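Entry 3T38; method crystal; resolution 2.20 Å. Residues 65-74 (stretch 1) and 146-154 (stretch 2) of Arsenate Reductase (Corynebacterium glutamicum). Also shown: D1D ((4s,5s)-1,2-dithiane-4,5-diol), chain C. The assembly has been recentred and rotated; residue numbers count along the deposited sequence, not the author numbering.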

ATOM      1  N   ASP A  65       9.539  11.280  -0.307  1.00 27.08           N
ATOM      2  CA  ASP A  65       9.198  11.605   1.047  1.00 28.03           C
ATOM      3  C   ASP A  65       9.332  10.387   1.922  1.00 26.88           C
ATOM      4  O   ASP A  65       9.832  10.476   3.057  1.00 28.32           O
ATOM      5  N   ARG A  66       8.919   9.234   1.400  1.00 26.00           N
ATOM      6  CA  ARG A  66       9.018   7.963   2.148  1.00 26.42           C
ATOM      7  C   ARG A  66      10.469   7.541   2.461  1.00 26.96           C
ATOM      8  O   ARG A  66      10.803   7.181   3.594  1.00 28.10           O
ATOM      9  N   LEU A  67      11.336   7.656   1.480  1.00 27.30           N
ATOM     10  CA  LEU A  67      12.759   7.362   1.718  1.00 29.47           C
ATOM     11  C   LEU A  67      13.362   8.272   2.759  1.00 29.68           C
ATOM     12  O   LEU A  67      14.088   7.812   3.557  1.00 29.05           O
ATOM     13  N   HIS A  68      13.007   9.568   2.753  1.00 32.98           N
ATOM     14  CA  HIS A  68      13.470  10.520   3.783  1.00 33.89           C
ATOM     15  C   HIS A  68      12.938  10.110   5.152  1.00 32.16           C
ATOM     16  O   HIS A  68      13.707  10.006   6.085  1.00 31.64           O
ATOM     17  N   ALA A  69      11.631   9.839   5.258  1.00 30.48           N
ATOM     18  CA  ALA A  69      11.087   9.294   6.484  1.00 29.52           C
ATOM     19  C   ALA A  69      11.910   8.075   6.951  1.00 30.82           C
ATOM     20  O   ALA A  69      12.343   8.045   8.104  1.00 31.70           O
ATOM     21  N   LEU A  70      12.188   7.121   6.077  1.00 29.94           N
ATOM     22  CA  LEU A  70      12.964   5.949   6.492  1.00 32.09           C
ATOM     23  C   LEU A  70      14.400   6.269   6.947  1.00 34.62           C
ATOM     24  O   LEU A  70      14.894   5.676   7.898  1.00 34.61           O
ATOM     25  N   ALA A  71      15.051   7.193   6.251  1.00 35.21           N
ATOM     26  CA  ALA A  71      16.372   7.710   6.632  1.00 37.94           C
ATOM     27  C   ALA A  71      16.341   8.254   8.065  1.00 38.66           C
ATOM     28  O   ALA A  71      17.256   8.035   8.854  1.00 39.19           O
ATOM     29  N   VAL A  72      15.268   8.978   8.378  1.00 38.80           N
ATOM     30  CA  VAL A  72      15.106   9.602   9.698  1.00 40.60           C
ATOM     31  C   VAL A  72      14.853   8.504  10.739  1.00 40.66           C
ATOM     32  O   VAL A  72      15.546   8.413  11.735  1.00 41.82           O
ATOM     33  N   ALA A  73      13.876   7.649  10.471  1.00 39.84           N
ATOM     34  CA  ALA A  73      13.544   6.534  11.343  1.00 40.69           C
ATOM     35  C   ALA A  73      14.802   5.802  11.785  1.00 43.34           C
ATOM     36  O   ALA A  73      14.907   5.384  12.927  1.00 43.82           O
ATOM     37  N   GLU A  74      15.769   5.685  10.874  1.00 45.73           N
ATOM     38  CA  GLU A  74      17.008   4.919  11.110  1.00 49.01           C
ATOM     39  C   GLU A  74      18.243   5.779  11.459  1.00 51.69           C
ATOM     40  O   GLU A  74      19.412   5.308  11.425  1.00 54.31           O
ATOM     41  N   LEU A 146      -1.429   5.161   4.291  1.00 21.08           N
ATOM     42  CA  LEU A 146      -0.514   4.948   5.405  1.00 22.04           C
ATOM     43  C   LEU A 146       0.570   3.916   5.101  1.00 22.72           C
ATOM     44  O   LEU A 146       0.289   2.840   4.606  1.00 23.42           O
ATOM     45  N   THR A 147       1.795   4.232   5.431  1.00 22.79           N
ATOM     46  CA  THR A 147       2.902   3.276   5.228  1.00 21.99           C
ATOM     47  C   THR A 147       3.737   3.291   6.522  1.00 23.81           C
ATOM     48  O   THR A 147       3.647   4.198   7.331  1.00 23.99           O
ATOM     49  N   ASP A 148       4.492   2.244   6.735  1.00 25.40           N
ATOM     50  CA  ASP A 148       5.181   2.037   7.995  1.00 27.18           C
ATOM     51  C   ASP A 148       6.343   2.996   8.123  1.00 26.62           C
ATOM     52  O   ASP A 148       6.580   3.499   9.202  1.00 26.98           O
ATOM     53  N   ASP A 149       7.072   3.269   7.035  1.00 26.80           N
ATOM     54  CA  ASP A 149       8.257   4.129   7.158  1.00 27.20           C
ATOM     55  C   ASP A 149       7.884   5.470   7.834  1.00 27.39           C
ATOM     56  O   ASP A 149       8.604   5.940   8.700  1.00 29.41           O
ATOM     57  N   VAL A 150       6.753   6.071   7.455  1.00 25.57           N
ATOM     58  CA  VAL A 150       6.388   7.380   8.013  1.00 24.15           C
ATOM     59  C   VAL A 150       5.912   7.348   9.456  1.00 24.00           C
ATOM     60  O   VAL A 150       6.031   8.363  10.143  1.00 23.46           O
ATOM     61  N   ILE A 151       5.423   6.190   9.911  1.00 23.70           N
ATOM     62  CA  ILE A 151       5.105   6.027  11.281  1.00 25.05           C
ATOM     63  C   ILE A 151       6.396   5.972  12.063  1.00 26.99           C
ATOM     64  O   ILE A 151       6.552   6.678  13.052  1.00 28.97           O
ATOM     65  N   ARG A 152       7.352   5.181  11.597  1.00 28.78           N
ATOM     66  CA  ARG A 152       8.654   5.016  12.303  1.00 30.42           C
ATOM     67  C   ARG A 152       9.410   6.337  12.435  1.00 31.15           C
ATOM     68  O   ARG A 152      10.127   6.596  13.434  1.00 32.23           O
ATOM     69  N   ALA A 153       9.268   7.178  11.412  1.00 29.09           N
ATOM     70  CA  ALA A 153      10.018   8.435  11.436  1.00 28.61           C
ATOM     71  C   ALA A 153       9.348   9.384  12.449  1.00 27.66           C
ATOM     72  O   ALA A 153       9.986  10.279  12.898  1.00 27.90           O
ATOM     73  N   SER A 154       8.037   9.237  12.716  1.00 25.15           N
ATOM     74  CA  SER A 154       7.267  10.280  13.341  1.00 25.59           C
ATOM     75  C   SER A 154       7.567  10.386  14.870  1.00 27.38           C
ATOM     76  O   SER A 154       7.770   9.364  15.535  1.00 28.85           O
TER

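The helix in stretch 1 and the short helix in stretch 2 cross at 41°, with axes 7.6 Å apart. A69, A73 and A153 all point toward the other stretch: A69 CB lies 3.7 Å from A153 CB, and A153 CB sits 3.2 Å from A69 O, a carbonyl already accepting from A73 N. V72 (t) adds its CB 4.3 Å from A153 CB, while V150 (m) brings CG1 to 3.7 Å from A69 CB. At the far end, A73 CB meets R152 CB at 3.6 Å.

Both cross-stretch hydrogen bonds come from R66. Its CA-to-CB points sideways, and its m, t, p chain reaches D149 (p), whose CA-to-CB points toward stretch 1. R66 NE donates to D149 OD2 at 3.0 Å in a salt bridge, with a weak second bond from R66 NH2 to D149 OD2 at 3.4 Å. R66 NH1 is satisfied elsewhere in the structure, as is D149 OD2; R66 NH2 also lies 3.3 Å from S4 of the bound dithiane diol D1D. T147 CG2 covers one guanidinium face. D149 OD1 accepts from T147 OG1 (T147 is p) at 2.6 Å and weakly from V150 N at 2.8 Å. R152 (m, t, t) points toward the other stretch, and its NE forms a salt bridge with D148 OD2 at 2.8 Å. The rule: alanines line the close approach, and one carboxylate, also bonded by T147, takes NE and, weakly, NH2 of the buried arginine.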

ATOM      1  CB  ASP A  65       7.811  12.255   1.237  1.00 29.78           C
ATOM      2  CG  ASP A  65       7.662  12.837   2.716  1.00 38.39           C
ATOM      3  OD1 ASP A  65       8.738  13.177   3.384  1.00 44.61           O
ATOM      4  OD2 ASP A  65       6.529  12.927   3.231  1.00 42.00           O
ATOM      5  CB  ARG A  66       8.278   6.851   1.416  1.00 25.60           C
ATOM      6  CG  ARG A  66       6.770   6.927   1.584  1.00 24.00           C
ATOM      7  CD  ARG A  66       6.117   5.880   0.721  1.00 23.24           C
ATOM      8  NE  ARG A  66       6.283   4.585   1.384  1.00 25.22           N
ATOM      9  CZ  ARG A  66       6.048   3.410   0.817  1.00 25.75           C
ATOM     10  NH1 ARG A  66       5.728   3.327  -0.476  1.00 21.85           N
ATOM     11  NH2 ARG A  66       6.169   2.306   1.551  1.00 29.82           N
ATOM     12  CB  LEU A  67      13.563   7.415   0.422  1.00 28.45           C
ATOM     13  CG  LEU A  67      13.268   6.255  -0.513  1.00 30.39           C
ATOM     14  CD1 LEU A  67      13.713   6.598  -1.978  1.00 31.71           C
ATOM     15  CD2 LEU A  67      13.976   4.989  -0.004  1.00 31.94           C
ATOM     16  CB  HIS A  68      13.094  11.965   3.451  1.00 35.73           C
ATOM     17  CG  HIS A  68      13.626  12.971   4.442  1.00 41.52           C
ATOM     18  ND1 HIS A  68      14.919  13.463   4.391  1.00 44.52           N
ATOM     19  CD2 HIS A  68      13.036  13.579   5.508  1.00 41.76           C
ATOM     20  CE1 HIS A  68      15.108  14.309   5.391  1.00 45.82           C
ATOM     21  NE2 HIS A  68      13.982  14.397   6.084  1.00 44.83           N
ATOM     22  CB  ALA A  69       9.621   8.933   6.347  1.00 28.79           C
ATOM     23  CB  LEU A  70      12.993   4.898   5.376  1.00 32.67           C
ATOM     24  CG  LEU A  70      13.600   3.507   5.657  1.00 37.12           C
ATOM     25  CD1 LEU A  70      12.810   2.797   6.803  1.00 36.99           C
ATOM     26  CD2 LEU A  70      13.579   2.653   4.398  1.00 40.00           C
ATOM     27  CB  ALA A  71      16.767   8.821   5.658  1.00 36.86           C
ATOM     28  CB  VAL A  72      13.976  10.664   9.685  1.00 40.17           C
ATOM     29  CG1 VAL A  72      13.628  11.132  11.116  1.00 41.87           C
ATOM     30  CG2 VAL A  72      14.404  11.860   8.840  1.00 40.63           C
ATOM     31  CB  ALA A  73      12.578   5.576  10.634  1.00 38.62           C
ATOM     32  CB  GLU A  74      17.306   4.064   9.892  1.00 49.34           C
ATOM     33  CG  GLU A  74      16.161   3.206   9.469  1.00 50.51           C
ATOM     34  CD  GLU A  74      16.563   2.071   8.547  1.00 57.29           C
ATOM     35  OE1 GLU A  74      17.708   2.059   7.988  1.00 62.77           O
ATOM     36  OE2 GLU A  74      15.720   1.164   8.392  1.00 56.19           O
ATOM     37  CB  LEU A 146      -1.310   4.473   6.617  1.00 22.31           C
ATOM     38  CG  LEU A 146      -0.533   4.428   7.921  1.00 25.07           C
ATOM     39  CD1 LEU A 146       0.094   5.868   8.262  1.00 18.88           C
ATOM     40  CD2 LEU A 146      -1.590   3.897   8.947  1.00 25.52           C
ATOM     41  CB  THR A 147       3.787   3.663   4.046  1.00 22.98           C
ATOM     42  OG1 THR A 147       4.275   4.994   4.246  1.00 22.57           O
ATOM     43  CG2 THR A 147       3.030   3.555   2.643  1.00 15.12           C
ATOM     44  CB  ASP A 148       5.744   0.590   8.046  1.00 29.10           C
ATOM     45  CG  ASP A 148       6.264   0.212   9.422  1.00 30.79           C
ATOM     46  OD1 ASP A 148       5.424   0.099  10.350  1.00 29.18           O
ATOM     47  OD2 ASP A 148       7.481  -0.007   9.538  1.00 26.61           O
ATOM     48  CB  ASP A 149       8.918   4.399   5.810  1.00 27.04           C
ATOM     49  CG  ASP A 149       7.916   4.527   4.689  1.00 27.98           C
ATOM     50  OD1 ASP A 149       6.764   5.076   4.873  1.00 23.28           O
ATOM     51  OD2 ASP A 149       8.225   3.966   3.633  1.00 26.07           O
ATOM     52  CB  VAL A 150       5.432   8.214   7.104  1.00 23.05           C
ATOM     53  CG1 VAL A 150       6.074   8.291   5.681  1.00 22.49           C
ATOM     54  CG2 VAL A 150       4.034   7.601   7.047  1.00 17.69           C
ATOM     55  CB  ILE A 151       4.244   4.778  11.547  1.00 26.59           C
ATOM     56  CG1 ILE A 151       2.874   4.856  10.813  1.00 21.46           C
ATOM     57  CG2 ILE A 151       3.998   4.629  13.069  1.00 24.96           C
ATOM     58  CD1 ILE A 151       2.176   3.397  10.687  1.00 21.81           C
ATOM     59  CB  ARG A 152       9.518   4.018  11.584  1.00 29.81           C
ATOM     60  CG  ARG A 152       9.049   2.566  11.692  1.00 34.60           C
ATOM     61  CD  ARG A 152      10.085   1.609  11.109  1.00 38.21           C
ATOM     62  NE  ARG A 152       9.700   0.198  11.150  1.00 40.67           N
ATOM     63  CZ  ARG A 152      10.258  -0.693  11.962  1.00 45.72           C
ATOM     64  NH1 ARG A 152      11.210  -0.331  12.833  1.00 44.28           N
ATOM     65  NH2 ARG A 152       9.840  -1.939  11.938  1.00 46.85           N
ATOM     66  CB  ALA A 153      10.023   9.057  10.022  1.00 27.27           C
ATOM     67  CB  SER A 154       5.778  10.034  13.070  1.00 24.17           C
ATOM     68  OG  SER A 154       5.492  10.232  11.691  1.00 26.23           O
TER
HETATM   69  S1  D1D C3236       6.718  -2.531  -0.126  1.00 47.27           S
HETATM   70  C1  D1D C3236       8.281  -3.467  -0.184  1.00 35.66           C
HETATM   71  C2  D1D C3236       9.331  -2.653   0.479  1.00 33.04           C
HETATM   72  O2  D1D C3236      10.537  -3.255   0.226  1.00 31.80           O
HETATM   73  C3  D1D C3236       9.511  -1.378  -0.311  1.00 39.32           C
HETATM   74  O3  D1D C3236      10.836  -1.155  -0.200  1.00 33.13           O
HETATM   75  C4  D1D C3236       8.822  -0.137   0.189  1.00 42.42           C
HETATM   76  S4  D1D C3236       7.060  -0.265  -0.262  1.00 53.29           S